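Local coordinates for protein putative solute-binding component of ABC transporter (Clostridium phytofermentans, PDB 4YS6) that binds beta-D-glucopyranose in the cleft between its two lobes and probably serves as the sugar-binding component of an ABC transporter, at residues Gly149-Glu154 / Ile267-Asp272; Gly163-Glu168 / Lys238-Leu243; Ser245-Ala250 / Asp272-Asn277; Asn280-Lys285 / Ala339-Tyr344. All blocks are in the same frame, centred on the assembly; numbering follows the deposited sequence.

Interaction 2 is the most regular of the four contacts, a buried pair of parallel strands inside the sheet of one lobe, held by backbone bonds. Interaction 1, partly buried, joins the same sheet at one edge strand, 267-268, and lays helix 141-155 against it through aliphatic and ring carbons alone. Its second segment runs on to Asp272, which it shares with interaction 3; there, again buried, two helix starts meet beside the glucose and the chemistry turns to carboxylates, amides and a water. Interaction 4 uses the far end of helix 275-282, which interaction 3 also holds, but is only partly buried and packs mainly through apolar groups against the loop after strand 331-339.

Interaction 1 of 4, residues Gly149-Glu154 / Ile267-Asp272; sequences GEYIKE and IVTGQD. With NA (sodium ion), chain F; BGC (beta-D-glucopyranose), chain D.
The ring of Tyr151 meets the methyl CG2 of Ile267 at its edge, with the methyl lying in the ring plane 3.7 Å from CE2. Thr269 CG2 approaches Tyr151 CD2 obliquely, at 4.4 Å. The second flat group, the carboxylate of Asp272, belongs to the sugar pocket: OD1 accepts from O3 of the glucose at 2.7 Å and OD2 from O4 at 2.5 Å, so that two neighbouring hydroxyls are held by one side chain.

Ile267 CG2 also reaches Ile152 CG1 at 4.1 Å, and this single methyl therefore sits against two successive residues of the helix. Ile152 crosses Thr269 at about a right angle, its CD1 4.0 Å from the threonine CG2. In Thr269 a chi1 of 64° sets OG1 between the backbone N and the carbonyl carbon, which directs CG2 to the helix while the hydroxyl bonds to the carbonyl of Cys244. At the far end of the helical segment, Glu154 O binds a sodium ion at 2.4 Å, together with Asn157 and a water.

Through these contacts helix 141-155 packs on an edge strand of the four-stranded parallel sheet in this lobe of the periplasmic binding protein fold. Ile152 also touches Leu243 of the adjacent strand 241-244 and Leu190 of helix 177-195, while the chain beyond Thr269 leads from the sheet into the glucose site.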
# COMPACT_ATOMS: atom_id res chain seq x y z
N GLY A 149 14.00 -1.86 1.21
CA GLY A 149 15.35 -1.56 0.75
C GLY A 149 16.43 -2.18 1.62
O GLY A 149 17.39 -2.75 1.11
N GLU A 150 16.27 -2.06 2.94
CA GLU A 150 17.27 -2.60 3.86
C GLU A 150 17.31 -4.11 3.79
O GLU A 150 18.37 -4.72 4.01
CB GLU A 150 16.97 -2.15 5.29
CG GLU A 150 17.30 -0.68 5.51
CD GLU A 150 17.03 -0.20 6.92
OE1 GLU A 150 17.66 0.81 7.32
OE2 GLU A 150 16.20 -0.82 7.63
N TYR A 151 16.17 -4.73 3.50
CA TYR A 151 16.13 -6.20 3.37
C TYR A 151 17.00 -6.64 2.20
O TYR A 151 17.82 -7.54 2.33
CB TYR A 151 14.70 -6.71 3.18
CG TYR A 151 14.65 -8.21 3.16
CD1 TYR A 151 14.66 -8.94 4.35
CD2 TYR A 151 14.65 -8.91 1.97
CE1 TYR A 151 14.63 -10.32 4.33
CE2 TYR A 151 14.64 -10.29 1.95
CZ TYR A 151 14.61 -10.99 3.13
OH TYR A 151 14.62 -12.37 3.11
N ILE A 152 16.83 -5.99 1.05
CA ILE A 152 17.63 -6.30 -0.12
C ILE A 152 19.10 -5.98 0.13
O ILE A 152 19.98 -6.78 -0.20
CB ILE A 152 17.11 -5.53 -1.34
CG1 ILE A 152 15.74 -6.11 -1.74
CG2 ILE A 152 18.09 -5.61 -2.50
CD1 ILE A 152 15.03 -5.39 -2.84
N LYS A 153 19.37 -4.82 0.72
CA LYS A 153 20.75 -4.43 1.04
C LYS A 153 21.45 -5.48 1.95
O LYS A 153 22.61 -5.83 1.73
CB LYS A 153 20.76 -3.07 1.71
CG LYS A 153 22.13 -2.66 2.24
CD LYS A 153 22.13 -1.20 2.68
CE LYS A 153 23.43 -0.84 3.38
NZ LYS A 153 23.52 0.63 3.68
N GLU A 154 20.73 -5.97 2.96
CA GLU A 154 21.27 -6.98 3.87
C GLU A 154 21.47 -8.30 3.16
O GLU A 154 22.52 -8.89 3.30
CB GLU A 154 20.34 -7.19 5.07
CG GLU A 154 20.58 -6.24 6.21
CD GLU A 154 21.85 -6.57 6.98
OE1 GLU A 154 22.42 -7.66 6.75
OE2 GLU A 154 22.27 -5.75 7.82
N ILE A 267 15.53 -12.65 -4.51
CA ILE A 267 14.85 -11.95 -3.43
C ILE A 267 13.60 -11.30 -4.00
O ILE A 267 13.65 -10.65 -5.06
CB ILE A 267 15.73 -10.86 -2.80
CG1 ILE A 267 17.01 -11.45 -2.24
CG2 ILE A 267 14.94 -10.13 -1.72
CD1 ILE A 267 18.07 -10.39 -1.94
N VAL A 268 12.46 -11.51 -3.34
CA VAL A 268 11.21 -10.82 -3.71
C VAL A 268 10.59 -10.22 -2.46
O VAL A 268 10.32 -10.95 -1.50
CB VAL A 268 10.19 -11.75 -4.38
CG1 VAL A 268 8.92 -10.99 -4.74
CG2 VAL A 268 10.80 -12.43 -5.64
N THR A 269 10.41 -8.91 -2.46
CA THR A 269 9.79 -8.18 -1.35
C THR A 269 8.30 -7.99 -1.58
O THR A 269 7.77 -8.31 -2.65
CB THR A 269 10.45 -6.80 -1.13
OG1 THR A 269 10.24 -5.97 -2.28
CG2 THR A 269 11.94 -6.95 -0.90
N GLY A 270 7.62 -7.43 -0.59
CA GLY A 270 6.22 -7.13 -0.70
C GLY A 270 5.70 -6.38 0.49
O GLY A 270 6.46 -5.87 1.32
N GLN A 271 4.39 -6.29 0.57
CA GLN A 271 3.71 -5.61 1.65
C GLN A 271 2.22 -5.99 1.65
O GLN A 271 1.60 -6.04 0.58
CB GLN A 271 3.91 -4.10 1.49
CG GLN A 271 3.02 -3.27 2.31
CD GLN A 271 3.12 -1.78 1.97
OE1 GLN A 271 2.81 -0.97 2.81
NE2 GLN A 271 3.56 -1.41 0.74
N ASP A 272 1.69 -6.22 2.85
CA ASP A 272 0.26 -6.39 3.20
C ASP A 272 -0.03 -7.78 3.79
O ASP A 272 -1.08 -7.97 4.42
CB ASP A 272 -0.73 -6.23 2.02
CG ASP A 272 -0.84 -4.82 1.50
OD1 ASP A 272 -0.29 -3.87 2.10
OD2 ASP A 272 -1.55 -4.67 0.47
NA NA F . 24.20 -9.47 4.83
C2 BGC D . -1.56 0.64 0.27
C3 BGC D . -0.96 -0.73 0.16
C4 BGC D . -1.63 -1.55 -0.86
C5 BGC D . -1.73 -0.87 -2.19
C6 BGC D . -2.60 -1.60 -3.19
C1 BGC D . -1.47 1.35 -1.10
O1 BGC D . -1.99 2.53 -1.09
O2 BGC D . -0.84 1.41 1.23
O3 BGC D . -1.07 -1.34 1.50
O4 BGC D . -0.90 -2.78 -1.11
O5 BGC D . -2.32 0.45 -1.96
O6 BGC D . -3.83 -2.02 -2.63
O HOH W 1 26.03 -10.21 6.16

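Interaction 2 of 4, residues Gly163-Glu168 / Lys238-Leu243; sequences GPFNLE and KLDAVL
Asn166 N donates to Asp240 OD2 at 2.7 Å in an almost straight bond, 174° at the hydrogen, which uses the carboxylate's anti lone pair. The carbonyl of Asn166 is gripped twice in return, by Asp240 N at 2.9 Å and by Ala241 N at 3.1 Å. Asp240 thus holds both the N-H and the C=O of Asn166, one through its carboxylate and one through its backbone N; its CG, placed beside the backbone N by chi1 of -64°, carries the carboxylate across to the amide. Further on, Glu168 N bonds to Ala241 O at 3.0 Å, and Leu243 N to Glu168 O at 2.9 Å.

This ladder is the parallel pairing of strands 165-170 and 241-244, the two central strands of a four-stranded parallel sheet in one lobe of the periplasmic binding protein fold. The chain between them includes helix 177-195, edge strand 199-200 and helix 218-232.

Beside Asn166, the Phe165 ring turns its edge to Asp240 CG, its plane 89° from that of the carboxylate. Leu167 and Ala241 share one face of the sheet, where Leu167 CD1 lies 3.9 Å from Ala241 CB. On the other face Glu168 CG packs 4.0 Å from Leu239 CD1, and the bend at chi2 turns the carboxylate away toward Ser203 and Tyr233.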
# COMPACT_ATOMS: atom_id res chain seq x y z
N GLY A 163 29.60 -7.09 -6.16
CA GLY A 163 28.59 -7.38 -7.16
C GLY A 163 29.29 -7.56 -8.50
O GLY A 163 30.45 -7.92 -8.55
N PRO A 164 28.59 -7.25 -9.60
CA PRO A 164 27.25 -6.70 -9.62
C PRO A 164 26.17 -7.72 -9.31
O PRO A 164 26.35 -8.93 -9.45
CB PRO A 164 27.11 -6.20 -11.06
CG PRO A 164 27.95 -7.12 -11.84
CD PRO A 164 29.14 -7.42 -10.96
N PHE A 165 25.04 -7.19 -8.86
CA PHE A 165 23.81 -7.94 -8.68
C PHE A 165 22.73 -7.35 -9.57
O PHE A 165 22.64 -6.13 -9.70
CB PHE A 165 23.32 -7.91 -7.25
CG PHE A 165 24.30 -8.43 -6.25
CD1 PHE A 165 24.34 -9.78 -5.97
CD2 PHE A 165 25.14 -7.58 -5.56
CE1 PHE A 165 25.21 -10.28 -5.05
CE2 PHE A 165 26.02 -8.08 -4.61
CZ PHE A 165 26.05 -9.43 -4.37
N ASN A 166 21.88 -8.20 -10.11
CA ASN A 166 20.82 -7.75 -11.02
C ASN A 166 19.53 -7.52 -10.25
O ASN A 166 19.06 -8.39 -9.53
CB ASN A 166 20.61 -8.77 -12.12
CG ASN A 166 21.78 -8.84 -13.07
OD1 ASN A 166 22.40 -9.90 -13.24
ND2 ASN A 166 22.13 -7.71 -13.66
N LEU A 167 18.96 -6.33 -10.44
CA LEU A 167 17.76 -5.88 -9.75
C LEU A 167 16.69 -5.49 -10.74
O LEU A 167 17.01 -4.91 -11.77
CB LEU A 167 18.11 -4.66 -8.89
CG LEU A 167 16.96 -3.93 -8.18
CD1 LEU A 167 16.46 -4.75 -7.04
CD2 LEU A 167 17.39 -2.56 -7.69
N GLU A 168 15.43 -5.81 -10.46
CA GLU A 168 14.32 -5.13 -11.14
C GLU A 168 13.36 -4.57 -10.10
O GLU A 168 13.37 -4.99 -8.95
CB GLU A 168 13.60 -6.08 -12.11
CG GLU A 168 14.51 -6.62 -13.25
CD GLU A 168 14.90 -5.57 -14.29
OE1 GLU A 168 14.21 -4.55 -14.41
OE2 GLU A 168 15.91 -5.79 -15.00
N LYS A 238 21.34 -14.44 -13.92
CA LYS A 238 20.61 -14.57 -12.67
C LYS A 238 19.98 -13.23 -12.33
O LYS A 238 20.61 -12.18 -12.40
CB LYS A 238 21.55 -15.03 -11.54
CG LYS A 238 20.87 -15.17 -10.16
CD LYS A 238 21.78 -15.84 -9.14
CE LYS A 238 21.21 -15.77 -7.71
NZ LYS A 238 19.75 -15.42 -7.64
N LEU A 239 18.70 -13.29 -11.98
CA LEU A 239 18.00 -12.16 -11.42
C LEU A 239 18.17 -12.28 -9.92
O LEU A 239 17.73 -13.26 -9.33
CB LEU A 239 16.53 -12.19 -11.83
CG LEU A 239 15.63 -11.14 -11.24
CD1 LEU A 239 16.16 -9.77 -11.51
CD2 LEU A 239 14.24 -11.29 -11.84
N ASP A 240 18.86 -11.32 -9.31
CA ASP A 240 19.23 -11.46 -7.89
C ASP A 240 18.16 -10.93 -6.94
O ASP A 240 17.98 -11.48 -5.85
CB ASP A 240 20.55 -10.75 -7.62
CG ASP A 240 21.73 -11.38 -8.38
OD1 ASP A 240 22.15 -12.50 -7.99
OD2 ASP A 240 22.21 -10.81 -9.39
N ALA A 241 17.44 -9.88 -7.35
CA ALA A 241 16.40 -9.31 -6.51
C ALA A 241 15.34 -8.60 -7.32
O ALA A 241 15.65 -7.98 -8.34
CB ALA A 241 17.00 -8.33 -5.49
N VAL A 242 14.10 -8.69 -6.84
CA VAL A 242 13.02 -7.84 -7.36
C VAL A 242 12.41 -7.06 -6.21
O VAL A 242 11.80 -7.62 -5.30
CB VAL A 242 11.93 -8.65 -8.08
CG1 VAL A 242 10.99 -7.72 -8.87
CG2 VAL A 242 12.54 -9.65 -9.04
N LEU A 243 12.61 -5.76 -6.25
CA LEU A 243 11.99 -4.86 -5.30
C LEU A 243 10.56 -4.64 -5.73
O LEU A 243 10.31 -3.99 -6.75
CB LEU A 243 12.75 -3.53 -5.25
CG LEU A 243 12.08 -2.40 -4.49
CD1 LEU A 243 11.92 -2.82 -3.02
CD2 LEU A 243 12.92 -1.13 -4.64

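Interaction 3 of 4, residues Ser245-Ala250 / Asp272-Asn277; sequences SNDSTA and DCDIAN. With BGC (beta-D-glucopyranose), chain D.
Asp247 OD2 accepts from Asp274 N at 2.8 Å on its anti lone pair, while OD1 bonds to Ser289 and Gln286. The amide of Asn277 stacks on this carboxylate, the two planes 7° apart and the side chains running past each other in opposite directions. From there Asn277 ND2 reaches back to Asp247 O at 2.9 Å, and Gln286 is a second partner for that nitrogen. Asp274 OD2 stands 4.6 Å from Asp247 OD2; such buried like charges might raise the proton affinity of either group. A water 2.8 Å from Asp274 OD2 probably bridges it to Asp272 OD2, though it cannot serve all the acceptors around it.

Asp272 and Asn246 meet at the glucose, where Asn246 ND2 donates to sugar O4 at 2.9 Å and 166°. The same nitrogen gives to Ser248 OG, which itself bonds to the carbonyl of Trp216. Asn246 OD1 caps its own helix by accepting Thr249 N from above the carbonyl plane; chi1 of 83°, with CG between backbone N and carbonyl carbon, sets the amide for both cap and sugar.

On the cleft side of the lobe the N-termini of helices 247-260 and 275-282 come together, each helix following a strand of the parallel sheet, 241-244 and 267-268.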
# COMPACT_ATOMS: atom_id res chain seq x y z
N SER A 245 6.95 -3.14 -4.33
CA SER A 245 6.44 -2.30 -3.26
C SER A 245 5.28 -2.93 -2.50
O SER A 245 5.02 -2.51 -1.37
CB SER A 245 6.02 -0.92 -3.80
OG SER A 245 7.12 -0.18 -4.31
N ASN A 246 4.58 -3.91 -3.07
CA ASN A 246 3.52 -4.55 -2.32
C ASN A 246 3.26 -5.97 -2.77
O ASN A 246 3.89 -6.48 -3.69
CB ASN A 246 2.22 -3.74 -2.39
CG ASN A 246 1.42 -4.03 -3.65
OD1 ASN A 246 1.98 -4.35 -4.71
ND2 ASN A 246 0.09 -3.95 -3.54
N ASP A 247 2.31 -6.61 -2.13
CA ASP A 247 2.01 -7.99 -2.44
C ASP A 247 1.29 -8.18 -3.79
O ASP A 247 1.56 -9.16 -4.48
CB ASP A 247 1.19 -8.59 -1.32
CG ASP A 247 2.05 -9.07 -0.12
OD1 ASP A 247 3.29 -8.88 -0.08
OD2 ASP A 247 1.43 -9.66 0.81
N SER A 248 0.41 -7.28 -4.21
CA SER A 248 -0.28 -7.54 -5.48
C SER A 248 0.72 -7.48 -6.63
O SER A 248 0.64 -8.30 -7.57
CB SER A 248 -1.47 -6.58 -5.70
OG SER A 248 -1.07 -5.22 -5.85
N THR A 249 1.73 -6.60 -6.56
CA THR A 249 2.73 -6.59 -7.61
C THR A 249 3.68 -7.78 -7.46
O THR A 249 4.03 -8.43 -8.45
CB THR A 249 3.52 -5.27 -7.67
OG1 THR A 249 4.20 -5.03 -6.44
CG2 THR A 249 2.58 -4.11 -7.97
N ALA A 250 4.06 -8.11 -6.23
CA ALA A 250 4.90 -9.28 -6.01
C ALA A 250 4.27 -10.56 -6.53
O ALA A 250 4.97 -11.45 -7.04
CB ALA A 250 5.23 -9.42 -4.53
N ASP A 272 1.69 -6.22 2.85
CA ASP A 272 0.26 -6.39 3.20
C ASP A 272 -0.03 -7.78 3.79
O ASP A 272 -1.08 -7.97 4.42
CB ASP A 272 -0.73 -6.23 2.02
CG ASP A 272 -0.84 -4.82 1.50
OD1 ASP A 272 -0.29 -3.87 2.10
OD2 ASP A 272 -1.55 -4.67 0.47
N CYS A 273 0.85 -8.74 3.54
CA CYS A 273 0.60 -10.13 3.90
C CYS A 273 -0.74 -10.62 3.35
O CYS A 273 -1.56 -11.22 4.10
CB CYS A 273 0.64 -10.33 5.42
SG CYS A 273 2.31 -10.07 6.08
N ASP A 274 -0.99 -10.34 2.07
CA ASP A 274 -2.12 -10.97 1.38
C ASP A 274 -2.00 -12.49 1.51
O ASP A 274 -0.91 -13.04 1.50
CB ASP A 274 -2.18 -10.61 -0.11
CG ASP A 274 -2.54 -9.16 -0.37
OD1 ASP A 274 -3.02 -8.46 0.56
OD2 ASP A 274 -2.39 -8.73 -1.54
N ILE A 275 -3.13 -13.17 1.54
CA ILE A 275 -3.15 -14.61 1.73
C ILE A 275 -2.36 -15.34 0.65
O ILE A 275 -1.60 -16.24 0.96
CB ILE A 275 -4.60 -15.14 1.78
CG1 ILE A 275 -5.24 -14.69 3.08
CG2 ILE A 275 -4.66 -16.67 1.71
CD1 ILE A 275 -6.74 -14.91 3.15
N ALA A 276 -2.56 -14.98 -0.61
CA ALA A 276 -1.84 -15.62 -1.71
C ALA A 276 -0.33 -15.53 -1.50
O ALA A 276 0.39 -16.51 -1.74
CB ALA A 276 -2.22 -14.96 -3.03
N ASN A 277 0.12 -14.35 -1.08
CA ASN A 277 1.55 -14.12 -0.88
C ASN A 277 2.09 -14.84 0.33
O ASN A 277 3.24 -15.30 0.30
CB ASN A 277 1.83 -12.64 -0.78
CG ASN A 277 1.37 -11.91 -2.00
OD1 ASN A 277 0.17 -11.84 -2.25
ND2 ASN A 277 2.30 -11.37 -2.76
C2 BGC D . -1.56 0.64 0.27
C3 BGC D . -0.96 -0.73 0.16
C4 BGC D . -1.63 -1.55 -0.86
C5 BGC D . -1.73 -0.87 -2.19
C6 BGC D . -2.60 -1.60 -3.19
C1 BGC D . -1.47 1.35 -1.10
O1 BGC D . -1.99 2.53 -1.09
O2 BGC D . -0.84 1.41 1.23
O3 BGC D . -1.07 -1.34 1.50
O4 BGC D . -0.90 -2.78 -1.11
O5 BGC D . -2.32 0.45 -1.96
O6 BGC D . -3.83 -2.02 -2.63
O HOH W 2 -1.14 -6.28 -1.91

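Interaction 4 of 4, residues Asn280-Lys285 / Ala339-Tyr344; sequences NMLDGK and ADATNY
Leu282 pushes its forked end against the ring of Tyr344, crossing that side chain at about a right angle. Leu282 CD2 lies 3.4 Å from Tyr344 CE2, on an oblique line, while Leu282 CD1 comes 3.8 Å from the hydroxyl oxygen OH of Tyr344; both branches come from the same side of the ring, one toward its edge carbons and one toward the hydroxyl end. Tyr344 offers itself this way because chi1 of 88° sets CG between its backbone N and carbonyl carbon. Ala341 is the smaller bump beside it, its CB 4.1 Å from Leu282 CD2.

Met281, a selenomethionine, fills the neighbouring hollow, formed by the backbone of 339-341. Met281 SE lies 4.1 Å from Ala339 O, and the terminal methyl CE is near Ala341, although its modelled position is uncertain.

The loop's shape is set from within. Asp340 OD1 accepts from Thr342 N at 3.0 Å in an Asx turn and also takes the Thr342 hydroxyl, while Asn343 OD1 accepts Asp340 N at 2.8 Å. In 280-285, a Schellman motif with Gly284 at C-prime ends helix 275-282.

The contact thus joins the C-terminal end of this helix to the turn between strand 331-339 and helix 344-349. The hydrogen bonds of Asp340 and of the helix end are made within their own segments, and what passes between the two is mainly apolar packing, governed by fit rather than by directional bonds.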
# COMPACT_ATOMS: atom_id res chain seq x y z
N ASN A 280 2.68 -18.25 -0.78
CA ASN A 280 3.93 -18.27 -1.56
C ASN A 280 5.16 -18.19 -0.67
O ASN A 280 6.14 -18.89 -0.94
CB ASN A 280 3.98 -17.15 -2.56
CG ASN A 280 3.12 -17.43 -3.77
OD1 ASN A 280 2.64 -18.55 -3.99
ND2 ASN A 280 2.91 -16.40 -4.57
N MSE A 281 5.12 -17.40 0.40
CA MSE A 281 6.28 -17.37 1.30
C MSE A 281 6.52 -18.73 1.92
O MSE A 281 7.68 -19.15 2.10
CB MSE A 281 6.15 -16.31 2.41
CG MSE A 281 6.18 -14.90 1.94
SE MSE A 281 6.37 -13.61 3.46
CE MSE A 281 6.10 -14.91 4.87
N LEU A 282 5.46 -19.44 2.28
CA LEU A 282 5.61 -20.78 2.85
C LEU A 282 6.22 -21.78 1.87
O LEU A 282 6.76 -22.81 2.28
CB LEU A 282 4.27 -21.31 3.36
CG LEU A 282 3.57 -20.42 4.39
CD1 LEU A 282 2.35 -21.09 4.98
CD2 LEU A 282 4.50 -19.96 5.48
N ASP A 283 6.11 -21.49 0.57
CA ASP A 283 6.68 -22.34 -0.48
C ASP A 283 7.99 -21.78 -1.01
O ASP A 283 8.51 -22.25 -2.02
CB ASP A 283 5.71 -22.49 -1.67
CG ASP A 283 4.57 -23.46 -1.38
OD1 ASP A 283 4.74 -24.36 -0.53
OD2 ASP A 283 3.50 -23.31 -2.01
N GLY A 284 8.51 -20.76 -0.35
CA GLY A 284 9.81 -20.22 -0.69
C GLY A 284 9.81 -19.31 -1.91
O GLY A 284 10.87 -19.04 -2.48
N LYS A 285 8.64 -18.81 -2.30
CA LYS A 285 8.55 -18.01 -3.53
C LYS A 285 8.53 -16.49 -3.29
O LYS A 285 8.65 -15.72 -4.21
CB LYS A 285 7.30 -18.38 -4.32
CG LYS A 285 7.31 -19.74 -4.98
CD LYS A 285 6.01 -19.89 -5.76
CE LYS A 285 5.56 -21.32 -5.92
NZ LYS A 285 4.13 -21.37 -6.37
N ALA A 339 7.44 -9.06 8.25
CA ALA A 339 6.95 -10.41 8.31
C ALA A 339 7.69 -11.36 7.35
O ALA A 339 7.99 -11.02 6.21
CB ALA A 339 5.47 -10.42 8.00
N ASP A 340 7.97 -12.56 7.82
CA ASP A 340 8.42 -13.59 6.91
C ASP A 340 7.92 -14.92 7.42
O ASP A 340 7.10 -14.97 8.33
CB ASP A 340 9.94 -13.56 6.74
CG ASP A 340 10.71 -13.88 8.02
OD1 ASP A 340 10.15 -14.38 9.02
OD2 ASP A 340 11.94 -13.64 7.98
N ALA A 341 8.38 -16.00 6.82
CA ALA A 341 7.76 -17.27 7.13
C ALA A 341 8.11 -17.74 8.53
O ALA A 341 7.42 -18.62 9.06
CB ALA A 341 8.16 -18.30 6.14
N THR A 342 9.16 -17.19 9.13
CA THR A 342 9.51 -17.54 10.49
C THR A 342 8.70 -16.82 11.57
O THR A 342 8.72 -17.27 12.72
CB THR A 342 11.00 -17.29 10.81
OG1 THR A 342 11.27 -15.90 10.92
CG2 THR A 342 11.89 -17.92 9.74
N ASN A 343 8.00 -15.73 11.25
CA ASN A 343 7.16 -15.09 12.27
C ASN A 343 5.72 -14.88 11.84
O ASN A 343 4.94 -14.31 12.59
CB ASN A 343 7.78 -13.75 12.73
CG ASN A 343 7.74 -12.67 11.66
OD1 ASN A 343 7.27 -12.89 10.55
ND2 ASN A 343 8.22 -11.48 12.01
N TYR A 344 5.34 -15.35 10.65
CA TYR A 344 3.99 -15.11 10.18
C TYR A 344 2.92 -15.70 11.10
O TYR A 344 1.84 -15.12 11.22
CB TYR A 344 3.80 -15.65 8.76
CG TYR A 344 3.38 -17.09 8.75
CD1 TYR A 344 2.04 -17.44 8.76
CD2 TYR A 344 4.33 -18.09 8.75
CE1 TYR A 344 1.66 -18.76 8.78
CE2 TYR A 344 3.96 -19.42 8.75
CZ TYR A 344 2.62 -19.75 8.77
OH TYR A 344 2.23 -21.06 8.78